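Local coordinates for protein Niban 2 (Homo sapiens, PDB 7CTP) that may suppress apoptosis and may promote melanoma cell invasion in vitro, at residues 349-361 / 479-491. Numbering follows the deposited sequence.
Sequences LMVPTSQGFTEVR and YDYDSSSVRKRFF
Helices 349-361 and 479-491 run antiparallel, their short axes 11.1 Å apart and inclined at 155°, wide enough for aromatic side chains to fill the interface. The tightest point of the register pairs Phe357 with Ser483, CA to CA 6.9 Å. Serine suits this spot: it is small enough to admit the Phe357 ring beside it, and its hydroxyl serves Arg487. That ring is a knob in the hole formed by Tyr479, Ser483, Val486 and Arg487. The aliphatic part of Arg487 covers one face, CG 3.8 Å from the Phe357 ring centroid in a CH-pi contact, while its bend at chi3 (-70°) turns the guanidinium back along its own helix. There NE and NH2 both hold Ser483 OG, and NH1 makes a weak bond to Ser354 OG, giving this buried charge hydroxyl partners. The reciprocal knob, Phe491, enters among Leu349, Met350, Thr353 and Ser354, its edge meeting Thr353 CB and Leu349 CD2, the latter 3.6 Å from Phe491 CD1. Chi1 of 179° swings the Tyr479 ring across to pack against Val360 and Arg361, and a tyrosine is long enough for its OH to donate to Phe357 O at 2.7 Å. At the partly exposed margin, extended Arg361 meets Asp480 side-on, NE to OD1 (2.8 Å) and NH2 to OD2, both through syn lone pairs. A leucine at Arg361 would probably leave the Asp480 carboxylate without its cationic mate and free to turn. Helix 422-455 adds His435 against Phe357. Such knobs-into-holes packing of antiparallel helices joins long helices 342-378 and 464-511 in the helical part of Niban 2.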
loop_
_atom_site.group_PDB
_atom_site.type_symbol
_atom_site.label_atom_id
_atom_site.label_comp_id
_atom_site.label_asym_id
_atom_site.label_seq_id
_atom_site.Cartn_x
_atom_site.Cartn_y
_atom_site.Cartn_z
ATOM N N LEU A 349 -12.302 -6.593 -11.631
ATOM C CA LEU A 349 -11.900 -6.451 -10.236
ATOM C C LEU A 349 -12.741 -7.317 -9.312
ATOM O O LEU A 349 -12.245 -7.828 -8.299
ATOM C CB LEU A 349 -12.028 -4.993 -9.814
ATOM C CG LEU A 349 -11.359 -4.595 -8.508
ATOM C CD1 LEU A 349 -9.843 -4.688 -8.633
ATOM C CD2 LEU A 349 -11.795 -3.193 -8.147
ATOM N N MET A 350 -14.017 -7.482 -9.646
ATOM C CA MET A 350 -14.961 -8.098 -8.727
ATOM C C MET A 350 -14.689 -9.581 -8.543
ATOM O O MET A 350 -14.763 -10.105 -7.424
ATOM C CB MET A 350 -16.370 -7.892 -9.246
ATOM C CG MET A 350 -16.732 -8.523 -10.551
ATOM S SD MET A 350 -18.449 -9.074 -10.682
ATOM C CE MET A 350 -18.386 -10.603 -9.750
ATOM N N VAL A 351 -14.388 -10.271 -9.632
ATOM C CA VAL A 351 -14.336 -11.728 -9.636
ATOM C C VAL A 351 -13.229 -12.214 -8.704
ATOM O O VAL A 351 -13.531 -12.948 -7.750
ATOM C CB VAL A 351 -14.189 -12.266 -11.069
ATOM C CG1 VAL A 351 -13.994 -13.780 -11.048
ATOM C CG2 VAL A 351 -15.419 -11.901 -11.880
ATOM N N PRO A 352 -11.957 -11.830 -8.896
ATOM C CA PRO A 352 -10.934 -12.340 -7.973
ATOM C C PRO A 352 -11.111 -11.827 -6.553
ATOM O O PRO A 352 -10.890 -12.583 -5.600
ATOM C CB PRO A 352 -9.620 -11.850 -8.597
ATOM C CG PRO A 352 -10.014 -10.647 -9.379
ATOM C CD PRO A 352 -11.357 -10.963 -9.929
ATOM N N THR A 353 -11.512 -10.562 -6.394
ATOM C CA THR A 353 -11.699 -9.999 -5.059
ATOM C C THR A 353 -12.742 -10.780 -4.275
ATOM O O THR A 353 -12.546 -11.088 -3.094
ATOM C CB THR A 353 -12.120 -8.530 -5.149
ATOM O OG1 THR A 353 -11.141 -7.782 -5.884
ATOM C CG2 THR A 353 -12.257 -7.939 -3.742
ATOM N N SER A 354 -13.874 -11.076 -4.913
ATOM C CA SER A 354 -14.948 -11.789 -4.231
ATOM C C SER A 354 -14.557 -13.232 -3.946
ATOM O O SER A 354 -14.909 -13.777 -2.894
ATOM C CB SER A 354 -16.228 -11.714 -5.056
ATOM O OG SER A 354 -16.653 -10.361 -5.159
ATOM N N GLN A 355 -13.824 -13.868 -4.867
ATOM C CA GLN A 355 -13.277 -15.189 -4.577
ATOM C C GLN A 355 -12.376 -15.145 -3.352
ATOM O O GLN A 355 -12.411 -16.053 -2.512
ATOM C CB GLN A 355 -12.512 -15.724 -5.787
ATOM C CG GLN A 355 -13.405 -16.121 -6.942
ATOM C CD GLN A 355 -12.622 -16.529 -8.167
ATOM O OE1 GLN A 355 -11.415 -16.317 -8.243
ATOM N NE2 GLN A 355 -13.309 -17.115 -9.138
ATOM N N GLY A 356 -11.569 -14.092 -3.226
ATOM C CA GLY A 356 -10.663 -14.001 -2.094
ATOM C C GLY A 356 -11.388 -13.844 -0.770
ATOM O O GLY A 356 -11.032 -14.478 0.227
ATOM N N PHE A 357 -12.419 -12.997 -0.742
ATOM C CA PHE A 357 -13.173 -12.806 0.495
ATOM C C PHE A 357 -13.938 -14.070 0.867
ATOM O O PHE A 357 -14.047 -14.414 2.049
ATOM C CB PHE A 357 -14.123 -11.617 0.355
ATOM C CG PHE A 357 -13.477 -10.275 0.626
ATOM C CD1 PHE A 357 -12.587 -9.721 -0.281
ATOM C CD2 PHE A 357 -13.771 -9.569 1.780
ATOM C CE1 PHE A 357 -11.994 -8.496 -0.039
ATOM C CE2 PHE A 357 -13.179 -8.335 2.030
ATOM C CZ PHE A 357 -12.294 -7.801 1.116
ATOM N N THR A 358 -14.462 -14.782 -0.133
ATOM C CA THR A 358 -15.103 -16.066 0.136
ATOM C C THR A 358 -14.103 -17.094 0.661
ATOM O O THR A 358 -14.420 -17.867 1.574
ATOM C CB THR A 358 -15.802 -16.570 -1.123
ATOM O OG1 THR A 358 -16.872 -15.675 -1.448
ATOM C CG2 THR A 358 -16.366 -17.972 -0.902
ATOM N N GLU A 359 -12.881 -17.103 0.118
ATOM C CA GLU A 359 -11.860 -18.019 0.617
ATOM C C GLU A 359 -11.488 -17.704 2.065
ATOM O O GLU A 359 -11.280 -18.620 2.867
ATOM C CB GLU A 359 -10.629 -17.984 -0.290
ATOM C CG GLU A 359 -9.503 -18.948 0.118
ATOM C CD GLU A 359 -9.827 -20.425 -0.141
ATOM O OE1 GLU A 359 -9.034 -21.279 0.303
ATOM O OE2 GLU A 359 -10.852 -20.726 -0.785
ATOM N N VAL A 360 -11.412 -16.416 2.426
ATOM C CA VAL A 360 -11.196 -16.053 3.827
ATOM C C VAL A 360 -12.284 -16.667 4.704
ATOM O O VAL A 360 -12.007 -17.245 5.761
ATOM C CB VAL A 360 -11.157 -14.524 3.985
ATOM C CG1 VAL A 360 -11.234 -14.149 5.474
ATOM C CG2 VAL A 360 -9.890 -13.972 3.336
ATOM N N ARG A 361 -13.536 -16.551 4.266
ATOM C CA ARG A 361 -14.660 -17.130 4.993
ATOM C C ARG A 361 -14.489 -18.637 5.149
ATOM O O ARG A 361 -14.679 -19.190 6.239
ATOM C CB ARG A 361 -15.959 -16.801 4.258
ATOM C CG ARG A 361 -17.260 -17.045 5.041
ATOM C CD ARG A 361 -18.441 -17.072 4.076
ATOM N NE ARG A 361 -19.732 -16.869 4.730
ATOM C CZ ARG A 361 -20.475 -17.848 5.238
ATOM N NH1 ARG A 361 -20.046 -19.100 5.180
ATOM N NH2 ARG A 361 -21.645 -17.573 5.804
ATOM N N TYR A 479 -19.652 -11.328 9.315
ATOM C CA TYR A 479 -18.636 -11.335 8.267
ATOM C C TYR A 479 -19.248 -11.040 6.901
ATOM O O TYR A 479 -18.706 -10.243 6.122
ATOM C CB TYR A 479 -17.904 -12.677 8.236
ATOM C CG TYR A 479 -16.861 -12.729 7.141
ATOM C CD1 TYR A 479 -17.188 -13.128 5.845
ATOM C CD2 TYR A 479 -15.552 -12.333 7.394
ATOM C CE1 TYR A 479 -16.226 -13.147 4.840
ATOM C CE2 TYR A 479 -14.590 -12.352 6.400
ATOM C CZ TYR A 479 -14.935 -12.756 5.130
ATOM O OH TYR A 479 -13.966 -12.764 4.154
ATOM N N ASP A 480 -20.362 -11.702 6.577
ATOM C CA ASP A 480 -20.957 -11.545 5.253
ATOM C C ASP A 480 -21.425 -10.115 5.025
ATOM O O ASP A 480 -21.309 -9.582 3.912
ATOM C CB ASP A 480 -22.118 -12.524 5.076
ATOM C CG ASP A 480 -21.661 -13.957 4.993
ATOM O OD1 ASP A 480 -20.474 -14.183 4.665
ATOM O OD2 ASP A 480 -22.488 -14.860 5.264
ATOM N N TYR A 481 -21.953 -9.475 6.071
ATOM C CA TYR A 481 -22.347 -8.076 5.960
ATOM C C TYR A 481 -21.134 -7.183 5.726
ATOM O O TYR A 481 -21.126 -6.354 4.808
ATOM C CB TYR A 481 -23.100 -7.646 7.218
ATOM C CG TYR A 481 -23.723 -6.261 7.142
ATOM C CD1 TYR A 481 -22.966 -5.116 7.374
ATOM C CD2 TYR A 481 -25.072 -6.101 6.854
ATOM C CE1 TYR A 481 -23.533 -3.859 7.323
ATOM C CE2 TYR A 481 -25.648 -4.844 6.796
ATOM C CZ TYR A 481 -24.873 -3.727 7.033
ATOM O OH TYR A 481 -25.438 -2.467 6.980
ATOM N N ASP A 482 -20.093 -7.348 6.545
ATOM C CA ASP A 482 -18.921 -6.482 6.443
ATOM C C ASP A 482 -18.177 -6.706 5.134
ATOM O O ASP A 482 -17.646 -5.759 4.546
ATOM C CB ASP A 482 -17.982 -6.723 7.616
ATOM C CG ASP A 482 -18.419 -6.005 8.866
ATOM O OD1 ASP A 482 -19.457 -5.310 8.831
ATOM O OD2 ASP A 482 -17.710 -6.147 9.877
ATOM N N SER A 483 -18.124 -7.956 4.673
ATOM C CA SER A 483 -17.452 -8.262 3.411
ATOM C C SER A 483 -18.082 -7.489 2.258
ATOM O O SER A 483 -17.380 -6.949 1.394
ATOM C CB SER A 483 -17.496 -9.769 3.149
ATOM O OG SER A 483 -17.254 -10.065 1.782
ATOM N N SER A 484 -19.415 -7.429 2.229
ATOM C CA SER A 484 -20.099 -6.692 1.173
ATOM C C SER A 484 -19.864 -5.190 1.307
ATOM O O SER A 484 -19.671 -4.495 0.302
ATOM C CB SER A 484 -21.593 -7.013 1.196
ATOM O OG SER A 484 -22.318 -6.042 0.461
ATOM N N SER A 485 -19.877 -4.676 2.541
ATOM C CA SER A 485 -19.566 -3.266 2.769
ATOM C C SER A 485 -18.159 -2.939 2.290
ATOM O O SER A 485 -17.949 -1.969 1.551
ATOM C CB SER A 485 -19.709 -2.924 4.251
ATOM O OG SER A 485 -21.061 -3.028 4.658
ATOM N N VAL A 486 -17.188 -3.760 2.694
ATOM C CA VAL A 486 -15.791 -3.496 2.369
ATOM C C VAL A 486 -15.565 -3.610 0.871
ATOM O O VAL A 486 -14.885 -2.769 0.268
ATOM C CB VAL A 486 -14.873 -4.443 3.164
ATOM C CG1 VAL A 486 -13.434 -4.383 2.622
ATOM C CG2 VAL A 486 -14.901 -4.081 4.646
ATOM N N ARG A 487 -16.153 -4.627 0.236
ATOM C CA ARG A 487 -15.943 -4.803 -1.197
ATOM C C ARG A 487 -16.593 -3.683 -2.005
ATOM O O ARG A 487 -15.998 -3.195 -2.973
ATOM C CB ARG A 487 -16.444 -6.178 -1.641
ATOM C CG ARG A 487 -15.419 -7.269 -1.353
ATOM C CD ARG A 487 -15.889 -8.631 -1.831
ATOM N NE ARG A 487 -17.000 -9.121 -1.021
ATOM C CZ ARG A 487 -18.160 -9.523 -1.528
ATOM N NH1 ARG A 487 -18.344 -9.483 -2.840
ATOM N NH2 ARG A 487 -19.128 -9.960 -0.730
ATOM N N LYS A 488 -17.791 -3.232 -1.619
ATOM C CA LYS A 488 -18.414 -2.147 -2.377
ATOM C C LYS A 488 -17.573 -0.880 -2.316
ATOM O O LYS A 488 -17.405 -0.184 -3.326
ATOM C CB LYS A 488 -19.825 -1.846 -1.883
ATOM C CG LYS A 488 -20.503 -0.798 -2.797
ATOM C CD LYS A 488 -21.438 0.159 -2.059
ATOM C CE LYS A 488 -21.586 1.491 -2.805
ATOM N NZ LYS A 488 -22.400 1.388 -4.058
ATOM N N ARG A 489 -17.063 -0.554 -1.125
ATOM C CA ARG A 489 -16.198 0.613 -0.967
ATOM C C ARG A 489 -14.925 0.460 -1.787
ATOM O O ARG A 489 -14.450 1.420 -2.411
ATOM C CB ARG A 489 -15.863 0.813 0.510
ATOM C CG ARG A 489 -15.094 2.097 0.844
ATOM C CD ARG A 489 -14.658 2.079 2.314
ATOM N NE ARG A 489 -15.621 1.365 3.157
ATOM C CZ ARG A 489 -15.297 0.566 4.175
ATOM N NH1 ARG A 489 -14.023 0.363 4.498
ATOM N NH2 ARG A 489 -16.254 -0.032 4.875
ATOM N N PHE A 490 -14.370 -0.752 -1.804
ATOM C CA PHE A 490 -13.138 -1.013 -2.535
ATOM C C PHE A 490 -13.352 -0.868 -4.036
ATOM O O PHE A 490 -12.537 -0.255 -4.735
ATOM C CB PHE A 490 -12.631 -2.410 -2.180
ATOM C CG PHE A 490 -11.464 -2.879 -3.005
ATOM C CD1 PHE A 490 -10.221 -2.270 -2.897
ATOM C CD2 PHE A 490 -11.610 -3.942 -3.879
ATOM C CE1 PHE A 490 -9.147 -2.720 -3.659
ATOM C CE2 PHE A 490 -10.542 -4.393 -4.636
ATOM C CZ PHE A 490 -9.310 -3.776 -4.525
ATOM N N PHE A 491 -14.461 -1.412 -4.548
ATOM C CA PHE A 491 -14.742 -1.311 -5.977
ATOM C C PHE A 491 -14.993 0.134 -6.388
ATOM O O PHE A 491 -14.550 0.568 -7.456
ATOM C CB PHE A 491 -15.947 -2.174 -6.355
ATOM C CG PHE A 491 -15.772 -3.637 -6.063
ATOM C CD1 PHE A 491 -14.531 -4.244 -6.132
ATOM C CD2 PHE A 491 -16.869 -4.406 -5.713
ATOM C CE1 PHE A 491 -14.391 -5.598 -5.856
ATOM C CE2 PHE A 491 -16.736 -5.747 -5.442
ATOM C CZ PHE A 491 -15.502 -6.351 -5.513
#